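Local structure of tumour necrosis factor receptor (Ectromelia virus, 3ON9) at residues 85-90 against 121-126; 13-18 against 54-59; 30-33 against 38-41. The protein probably blunts host immune defence by binding tumour necrosis factor and chemokines outside the cell, this chain being its chemokine-binding SECRET domain. All coordinates share one frame; numbering follows the deposited sequence.

Contact 1. Residues 85-90 against 121-126; sequences LEIKCN and SNLDVY
Leu85 and Val125 meet tip to tip across the core, with Leu85 CD2 lying 3.5 Å from Val125 CG1 and 4.1 Å from Val125 CG2, one methyl against both branches. Leu85 CG is anti to the backbone N (chi1 -166°), sending CD2 toward Val125. Ile87 adds two looser contacts: CG1 4.3 Å from Leu123 CD1, and CD1 4.3 Å from Val125 CG2. All four side chains are buried, and no hydrogen bond links the segments. The evidence for face-to-face packing is the spacing: the axes of 85-89 and 122-126 come no closer than 10.4 Å, roughly twice the separation of paired strands, and run nearly antiparallel at 161°. This is the layer contact of a beta-sandwich. Outside this first shell, backbone bonds from Leu85 and Ile87 to strand 110-116 fix one strand, and the Cys89-Cys119 disulfide ties its end. On the other, Asp124 is hydrogen-bonded to His145 ND1 through OD1 and to Leu150 N through OD2, while Ser121 and Asn122 form a classic beta bulge opposite Tyr16. Strand 82-89 runs between strands 38-45 and 110-116 in one sheet, and strand 122-130 between strands 8-16 and 140-145 in the other.

Contact 2. Residues 13-18 against 54-59; sequences INMYPV and DYYSVV
The side chain of Tyr56 leaves with CG anti to its backbone N (chi1 173°), which carries the ring across to Met15 and Val18. Met15 is extended through chi2 and then bends at chi3 (-73°), a turn that brings its terminal methyl to the ring. The methyl lies in the plane of the Tyr56 ring, at its edge, with Met15 CE 3.8 Å from Tyr56 CE1, and the two side chains cross at about a right angle. The contact is therefore made by the methyl against the ring's rim, and not by sulfur over a face. Val18 and Tyr56 approach from opposite directions, the valine closing on the hydroxyl end: Val18 CB is 3.6 Å from Tyr56 OH, with CG1 and CG2 of Val18 scarcely farther from that oxygen. These are van der Waals contacts of carbon with a polar oxygen, whose hydrogen bond goes to Lys20 O. The hydroxyl end is thus fixed by that bond and packed against by Val18. Val18 also reaches tip to tip toward Val58, where Val18 CG2 is 3.9 Å from Val58 CG2 and 4.0 Å from Val58 CG1. No hydrogen bond crosses between the segments; the nearest CA pair, Val18 and Val58, is 8.1 Å apart. A cis peptide bond precedes Pro17, just after strand 8-16 ends. Strand 62-69 lies between strands 8-16 and 51-59 in the same antiparallel sheet, pairing with Met15 through Ala63, while Leu38 and Ile40 of strand 38-45 pack on Met15.

Contact 3. Residues 30-33 against 38-41; sequences SSTI and LTIT
Thr32 and Thr41 lie side by side and point the same way, methyl against hydroxyl: Thr32 CG2 is 3.4 Å from Thr41 OG1. Thr32 carries its methyl anti to the carbonyl carbon, while Thr41 has OG1 in the equivalent place (chi1 -57°), which sets the methyl of one against the oxygen of the other. Beyond them, Ser30 OG approaches Thr41 CG2 at 3.1 Å, a short contact at an exposed margin. Thr32 and Thr41 form an antiparallel non-hydrogen-bonded pair, CA atoms 4.6 Å apart, in the beta hairpin of strands 30-34 and 38-45. The next pair, Ile33 with Ile40, is hydrogen-bonded: Ile33 N donates to Ile40 O at 3.0 Å, and Ile40 N to Ile33 O at 2.8 Å, the latter almost straight at 177°. Both isoleucines project from the face opposite the threonines and are buried, packing on Phe67 of strand 62-69 across the sandwich. Three CA-H...O contacts supplement the two bonds; the shortest has Thr32 CA 3.2 Å from Ile40 O. Towards the turn, the hydroxyls of Thr39 and Ser34 are hydrogen-bonded, and along the other edge of strand 38-45 Thr39 and Thr41 pair with strand 82-89.

In the fold
Contacts 1 and 2 are buried and without hydrogen bonds between their segments, whereas contact 3, partly buried, is a backbone-bonded hairpin with one polar face. Contact 1 spans the two sheets; contact 2 joins strand 8-16 and the loop after it to strand 51-59, with strand 62-69 between; contact 3 stays within the mixed sheet. Strands 8-16 and 122-130 are neighbours, so contacts 1 and 2 share a sheet, linked where Asn14 N lies 2.8 Å from Asp124 O. Strands 38-45 and 82-89 link contacts 1 and 3 likewise, with Lys88 N 2.8 Å from Thr39 O. Contacts 2 and 3 meet through packing, Ile33 CD1 lying 3.6 Å from Tyr55 O.

Contact 1. Residues 85-90 against 121-126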
loop_
_atom_site.group_PDB
_atom_site.type_symbol
_atom_site.label_atom_id
_atom_site.label_comp_id
_atom_site.label_asym_id
_atom_site.label_seq_id
_atom_site.Cartn_x
_atom_site.Cartn_y
_atom_site.Cartn_z
ATOM N N LEU A 85 2.427 -4.796 -5.349
ATOM C CA LEU A 85 2.758 -4.743 -3.942
ATOM C C LEU A 85 2.996 -6.157 -3.464
ATOM O O LEU A 85 2.196 -7.042 -3.736
ATOM C CB LEU A 85 1.567 -4.162 -3.181
ATOM C CG LEU A 85 1.785 -3.719 -1.749
ATOM C CD1 LEU A 85 2.766 -2.529 -1.702
ATOM C CD2 LEU A 85 0.446 -3.341 -1.121
ATOM N N GLU A 86 4.101 -6.370 -2.761
ATOM C CA GLU A 86 4.404 -7.673 -2.192
ATOM C C GLU A 86 4.707 -7.514 -0.716
ATOM O O GLU A 86 5.478 -6.633 -0.321
ATOM C CB GLU A 86 5.613 -8.295 -2.903
ATOM C CG GLU A 86 6.102 -9.595 -2.267
ATOM C CD GLU A 86 7.559 -9.904 -2.605
ATOM O OE1 GLU A 86 7.788 -10.734 -3.515
ATOM O OE2 GLU A 86 8.471 -9.308 -1.981
ATOM N N ILE A 87 4.070 -8.349 0.104
ATOM C CA ILE A 87 4.369 -8.409 1.526
ATOM C C ILE A 87 5.137 -9.707 1.782
ATOM O O ILE A 87 4.602 -10.807 1.582
ATOM C CB ILE A 87 3.076 -8.351 2.382
ATOM C CG1 ILE A 87 2.327 -7.024 2.157
ATOM C CG2 ILE A 87 3.405 -8.525 3.874
ATOM C CD1 ILE A 87 1.440 -6.974 0.917
ATOM N N LYS A 88 6.389 -9.576 2.213
ATOM C CA LYS A 88 7.285 -10.727 2.368
ATOM C C LYS A 88 7.602 -11.012 3.830
ATOM O O LYS A 88 8.231 -10.195 4.506
ATOM C CB LYS A 88 8.582 -10.495 1.577
ATOM C CG LYS A 88 9.733 -11.456 1.908
ATOM C CD LYS A 88 9.376 -12.899 1.563
ATOM C CE LYS A 88 10.622 -13.776 1.412
ATOM N NZ LYS A 88 11.503 -13.748 2.626
ATOM N N CYS A 89 7.139 -12.172 4.312
ATOM C CA CYS A 89 7.439 -12.646 5.660
ATOM C C CYS A 89 8.846 -13.202 5.713
ATOM O O CYS A 89 9.317 -13.773 4.741
ATOM C CB CYS A 89 6.499 -13.786 6.067
ATOM S SG CYS A 89 4.748 -13.318 6.254
ATOM N N ASN A 90 9.478 -13.087 6.873
ATOM C CA ASN A 90 10.865 -13.495 7.029
ATOM C C ASN A 90 11.180 -14.870 6.466
ATOM O O ASN A 90 12.152 -15.026 5.731
ATOM C CB ASN A 90 11.299 -13.422 8.492
ATOM C CG ASN A 90 12.736 -13.829 8.673
ATOM O OD1 ASN A 90 13.661 -13.061 8.351
ATOM N ND2 ASN A 90 12.945 -15.046 9.161
ATOM N N SER A 121 -1.835 -12.998 10.692
ATOM C CA SER A 121 -3.201 -13.471 10.897
ATOM C C SER A 121 -4.206 -12.543 10.210
ATOM O O SER A 121 -5.282 -12.981 9.818
ATOM C CB SER A 121 -3.509 -13.596 12.392
ATOM O OG SER A 121 -3.555 -12.340 13.021
ATOM N N ASN A 122 -3.852 -11.267 10.056
ATOM C CA ASN A 122 -4.697 -10.322 9.325
ATOM C C ASN A 122 -3.828 -9.438 8.453
ATOM O O ASN A 122 -2.841 -8.890 8.927
ATOM C CB ASN A 122 -5.483 -9.393 10.270
ATOM C CG ASN A 122 -6.246 -10.136 11.352
ATOM O OD1 ASN A 122 -5.652 -10.733 12.252
ATOM N ND2 ASN A 122 -7.580 -10.058 11.297
ATOM N N LEU A 123 -4.210 -9.298 7.189
ATOM C CA LEU A 123 -3.505 -8.423 6.260
ATOM C C LEU A 123 -4.553 -7.714 5.430
ATOM O O LEU A 123 -5.353 -8.361 4.751
ATOM C CB LEU A 123 -2.588 -9.245 5.350
ATOM C CG LEU A 123 -1.950 -8.531 4.151
ATOM C CD1 LEU A 123 -1.155 -7.287 4.604
ATOM C CD2 LEU A 123 -1.061 -9.480 3.352
ATOM N N ASP A 124 -4.556 -6.385 5.485
ATOM C CA ASP A 124 -5.469 -5.575 4.686
ATOM C C ASP A 124 -4.626 -4.679 3.794
ATOM O O ASP A 124 -3.646 -4.085 4.254
ATOM C CB ASP A 124 -6.334 -4.675 5.578
ATOM C CG ASP A 124 -7.148 -5.446 6.595
ATOM O OD1 ASP A 124 -7.766 -6.462 6.233
ATOM O OD2 ASP A 124 -7.174 -5.011 7.759
ATOM N N VAL A 125 -5.016 -4.566 2.529
ATOM C CA VAL A 125 -4.366 -3.650 1.609
ATOM C C VAL A 125 -5.421 -2.780 0.936
ATOM O O VAL A 125 -6.473 -3.270 0.521
ATOM C CB VAL A 125 -3.574 -4.421 0.545
ATOM C CG1 VAL A 125 -3.028 -3.469 -0.511
ATOM C CG2 VAL A 125 -2.447 -5.177 1.217
ATOM N N TYR A 126 -5.149 -1.482 0.858
ATOM C CA TYR A 126 -5.966 -0.579 0.061
ATOM C C TYR A 126 -5.087 0.172 -0.918
ATOM O O TYR A 126 -4.085 0.767 -0.530
ATOM C CB TYR A 126 -6.712 0.424 0.942
ATOM C CG TYR A 126 -7.462 -0.195 2.097
ATOM C CD1 TYR A 126 -8.779 -0.631 1.956
ATOM C CD2 TYR A 126 -6.853 -0.344 3.331
ATOM C CE1 TYR A 126 -9.457 -1.205 3.035
ATOM C CE2 TYR A 126 -7.521 -0.913 4.404
ATOM C CZ TYR A 126 -8.811 -1.334 4.253
ATOM O OH TYR A 126 -9.448 -1.890 5.351
#

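Contact 2. Residues 13-18 against 54-59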
loop_
_atom_site.group_PDB
_atom_site.type_symbol
_atom_site.label_atom_id
_atom_site.label_comp_id
_atom_site.label_asym_id
_atom_site.label_seq_id
_atom_site.Cartn_x
_atom_site.Cartn_y
_atom_site.Cartn_z
ATOM N N ILE A 13 -1.227 -0.553 4.025
ATOM C CA ILE A 13 -1.083 -1.950 4.401
ATOM C C ILE A 13 -1.224 -2.079 5.916
ATOM O O ILE A 13 -0.403 -1.553 6.674
ATOM C CB ILE A 13 0.297 -2.524 3.946
ATOM C CG1 ILE A 13 0.586 -2.208 2.465
ATOM C CG2 ILE A 13 0.346 -4.028 4.172
ATOM C CD1 ILE A 13 1.397 -0.918 2.223
ATOM N N ASN A 14 -2.263 -2.782 6.371
ATOM C CA ASN A 14 -2.476 -2.958 7.806
ATOM C C ASN A 14 -2.241 -4.414 8.168
ATOM O O ASN A 14 -2.640 -5.301 7.426
ATOM C CB ASN A 14 -3.880 -2.485 8.200
ATOM C CG ASN A 14 -4.086 -1.020 7.884
ATOM O OD1 ASN A 14 -3.139 -0.233 7.951
ATOM N ND2 ASN A 14 -5.305 -0.646 7.508
ATOM N N MET A 15 -1.548 -4.658 9.275
ATOM C CA MET A 15 -1.008 -5.990 9.542
ATOM C C MET A 15 -1.123 -6.386 11.007
ATOM O O MET A 15 -0.941 -5.558 11.893
ATOM C CB MET A 15 0.472 -6.043 9.133
ATOM C CG MET A 15 0.709 -5.698 7.670
ATOM S SD MET A 15 2.455 -5.771 7.217
ATOM C CE MET A 15 3.065 -4.289 8.027
ATOM N N TYR A 16 -1.407 -7.660 11.253
ATOM C CA TYR A 16 -1.433 -8.188 12.607
ATOM C C TYR A 16 -1.096 -9.671 12.571
ATOM O O TYR A 16 -1.586 -10.384 11.712
ATOM C CB TYR A 16 -2.828 -8.002 13.219
ATOM C CG TYR A 16 -2.869 -8.314 14.693
ATOM C CD1 TYR A 16 -2.700 -7.311 15.635
ATOM C CD2 TYR A 16 -3.041 -9.614 15.138
ATOM C CE1 TYR A 16 -2.708 -7.594 16.990
ATOM C CE2 TYR A 16 -3.058 -9.903 16.491
ATOM C CZ TYR A 16 -2.895 -8.889 17.404
ATOM O OH TYR A 16 -2.912 -9.179 18.746
ATOM N N PRO A 17 -0.238 -10.139 13.492
ATOM C CA PRO A 17 0.489 -9.360 14.495
ATOM C C PRO A 17 1.891 -8.998 14.009
ATOM O O PRO A 17 2.501 -9.761 13.250
ATOM C CB PRO A 17 0.647 -10.346 15.658
ATOM C CG PRO A 17 0.598 -11.725 15.003
ATOM C CD PRO A 17 0.058 -11.580 13.596
ATOM N N VAL A 18 2.398 -7.853 14.450
ATOM C CA VAL A 18 3.803 -7.528 14.218
ATOM C C VAL A 18 4.548 -7.541 15.542
ATOM O O VAL A 18 3.968 -7.266 16.602
ATOM C CB VAL A 18 4.018 -6.181 13.478
ATOM C CG1 VAL A 18 3.374 -6.232 12.093
ATOM C CG2 VAL A 18 3.485 -5.001 14.281
ATOM N N ASP A 54 6.208 7.615 3.088
ATOM C CA ASP A 54 5.681 6.368 3.617
ATOM C C ASP A 54 5.642 6.390 5.127
ATOM O O ASP A 54 6.101 7.340 5.752
ATOM C CB ASP A 54 6.448 5.150 3.094
ATOM C CG ASP A 54 7.930 5.208 3.370
ATOM O OD1 ASP A 54 8.370 5.915 4.308
ATOM O OD2 ASP A 54 8.655 4.521 2.626
ATOM N N TYR A 55 5.079 5.341 5.716
ATOM C CA TYR A 55 4.962 5.292 7.167
ATOM C C TYR A 55 4.734 3.864 7.630
ATOM O O TYR A 55 4.332 3.014 6.845
ATOM C CB TYR A 55 3.829 6.207 7.656
ATOM C CG TYR A 55 2.475 5.902 7.058
ATOM C CD1 TYR A 55 1.600 5.014 7.680
ATOM C CD2 TYR A 55 2.075 6.483 5.860
ATOM C CE1 TYR A 55 0.364 4.735 7.137
ATOM C CE2 TYR A 55 0.843 6.205 5.307
ATOM C CZ TYR A 55 -0.014 5.325 5.948
ATOM O OH TYR A 55 -1.252 5.048 5.389
ATOM N N TYR A 56 5.022 3.621 8.906
ATOM C CA TYR A 56 4.836 2.328 9.547
ATOM C C TYR A 56 4.747 2.636 11.035
ATOM O O TYR A 56 5.709 3.109 11.644
ATOM C CB TYR A 56 6.029 1.398 9.235
ATOM C CG TYR A 56 6.024 0.090 9.995
ATOM C CD1 TYR A 56 5.327 -1.013 9.515
ATOM C CD2 TYR A 56 6.725 -0.047 11.189
ATOM C CE1 TYR A 56 5.312 -2.219 10.220
ATOM C CE2 TYR A 56 6.717 -1.239 11.895
ATOM C CZ TYR A 56 6.016 -2.325 11.400
ATOM O OH TYR A 56 6.023 -3.515 12.095
ATOM N N SER A 57 3.577 2.407 11.615
ATOM C CA SER A 57 3.313 2.826 12.982
ATOM C C SER A 57 2.537 1.733 13.702
ATOM O O SER A 57 1.607 1.139 13.135
ATOM C CB SER A 57 2.530 4.144 12.979
ATOM O OG SER A 57 2.409 4.657 14.291
ATOM N N VAL A 58 2.911 1.476 14.953
ATOM C CA VAL A 58 2.452 0.297 15.667
ATOM C C VAL A 58 1.815 0.634 17.019
ATOM O O VAL A 58 2.298 1.506 17.759
ATOM C CB VAL A 58 3.625 -0.699 15.902
ATOM C CG1 VAL A 58 3.146 -1.895 16.714
ATOM C CG2 VAL A 58 4.221 -1.154 14.562
ATOM N N VAL A 59 0.728 -0.063 17.337
ATOM C CA VAL A 59 0.146 -0.024 18.671
ATOM C C VAL A 59 0.037 -1.471 19.097
ATOM O O VAL A 59 -0.706 -2.247 18.493
ATOM C CB VAL A 59 -1.243 0.613 18.671
ATOM C CG1 VAL A 59 -1.913 0.452 20.044
ATOM C CG2 VAL A 59 -1.144 2.083 18.270
#

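Contact 3. Residues 30-33 against 38-41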
loop_
_atom_site.group_PDB
_atom_site.type_symbol
_atom_site.label_atom_id
_atom_site.label_comp_id
_atom_site.label_asym_id
_atom_site.label_seq_id
_atom_site.Cartn_x
_atom_site.Cartn_y
_atom_site.Cartn_z
ATOM N N SER A 30 11.366 0.873 -6.975
ATOM C CA SER A 30 10.839 -0.204 -6.147
ATOM C C SER A 30 10.977 0.256 -4.700
ATOM O O SER A 30 12.045 0.161 -4.100
ATOM C CB SER A 30 11.606 -1.507 -6.399
ATOM O OG SER A 30 11.093 -2.584 -5.620
ATOM N N SER A 31 9.892 0.793 -4.152
ATOM C CA SER A 31 9.930 1.378 -2.822
ATOM C C SER A 31 9.722 0.310 -1.755
ATOM O O SER A 31 8.869 -0.570 -1.899
ATOM C CB SER A 31 8.851 2.458 -2.694
ATOM O OG SER A 31 9.057 3.527 -3.605
ATOM N N THR A 32 10.504 0.385 -0.680
ATOM C CA THR A 32 10.371 -0.595 0.388
ATOM C C THR A 32 10.192 0.011 1.771
ATOM O O THR A 32 10.779 1.052 2.097
ATOM C CB THR A 32 11.562 -1.579 0.419
ATOM O OG1 THR A 32 12.797 -0.846 0.449
ATOM C CG2 THR A 32 11.542 -2.511 -0.798
ATOM N N ILE A 33 9.369 -0.657 2.574
ATOM C CA ILE A 33 9.379 -0.493 4.021
ATOM C C ILE A 33 9.760 -1.845 4.582
ATOM O O ILE A 33 9.166 -2.843 4.208
ATOM C CB ILE A 33 7.980 -0.117 4.549
ATOM C CG1 ILE A 33 7.536 1.235 3.975
ATOM C CG2 ILE A 33 7.960 -0.144 6.077
ATOM C CD1 ILE A 33 6.006 1.465 4.047
ATOM N N LEU A 38 9.387 -8.375 8.231
ATOM C CA LEU A 38 8.448 -8.139 7.129
ATOM C C LEU A 38 9.004 -7.101 6.174
ATOM O O LEU A 38 9.553 -6.097 6.614
ATOM C CB LEU A 38 7.101 -7.626 7.672
ATOM C CG LEU A 38 6.130 -8.681 8.200
ATOM C CD1 LEU A 38 5.154 -8.072 9.208
ATOM C CD2 LEU A 38 5.391 -9.345 7.059
ATOM N N THR A 39 8.853 -7.328 4.868
ATOM C CA THR A 39 9.230 -6.307 3.893
ATOM C C THR A 39 8.036 -6.063 2.980
ATOM O O THR A 39 7.416 -7.006 2.487
ATOM C CB THR A 39 10.428 -6.727 3.032
ATOM O OG1 THR A 39 11.550 -7.017 3.879
ATOM C CG2 THR A 39 10.816 -5.594 2.059
ATOM N N ILE A 40 7.715 -4.792 2.782
ATOM C CA ILE A 40 6.665 -4.409 1.844
ATOM C C ILE A 40 7.335 -3.709 0.667
ATOM O O ILE A 40 8.025 -2.703 0.850
ATOM C CB ILE A 40 5.644 -3.465 2.482
ATOM C CG1 ILE A 40 5.072 -4.079 3.767
ATOM C CG2 ILE A 40 4.531 -3.141 1.476
ATOM C CD1 ILE A 40 4.274 -3.096 4.612
ATOM N N THR A 41 7.123 -4.251 -0.531
ATOM C CA THR A 41 7.750 -3.748 -1.756
ATOM C C THR A 41 6.687 -3.275 -2.743
ATOM O O THR A 41 5.783 -4.027 -3.129
ATOM C CB THR A 41 8.631 -4.829 -2.424
ATOM O OG1 THR A 41 9.624 -5.274 -1.493
ATOM C CG2 THR A 41 9.314 -4.289 -3.688
#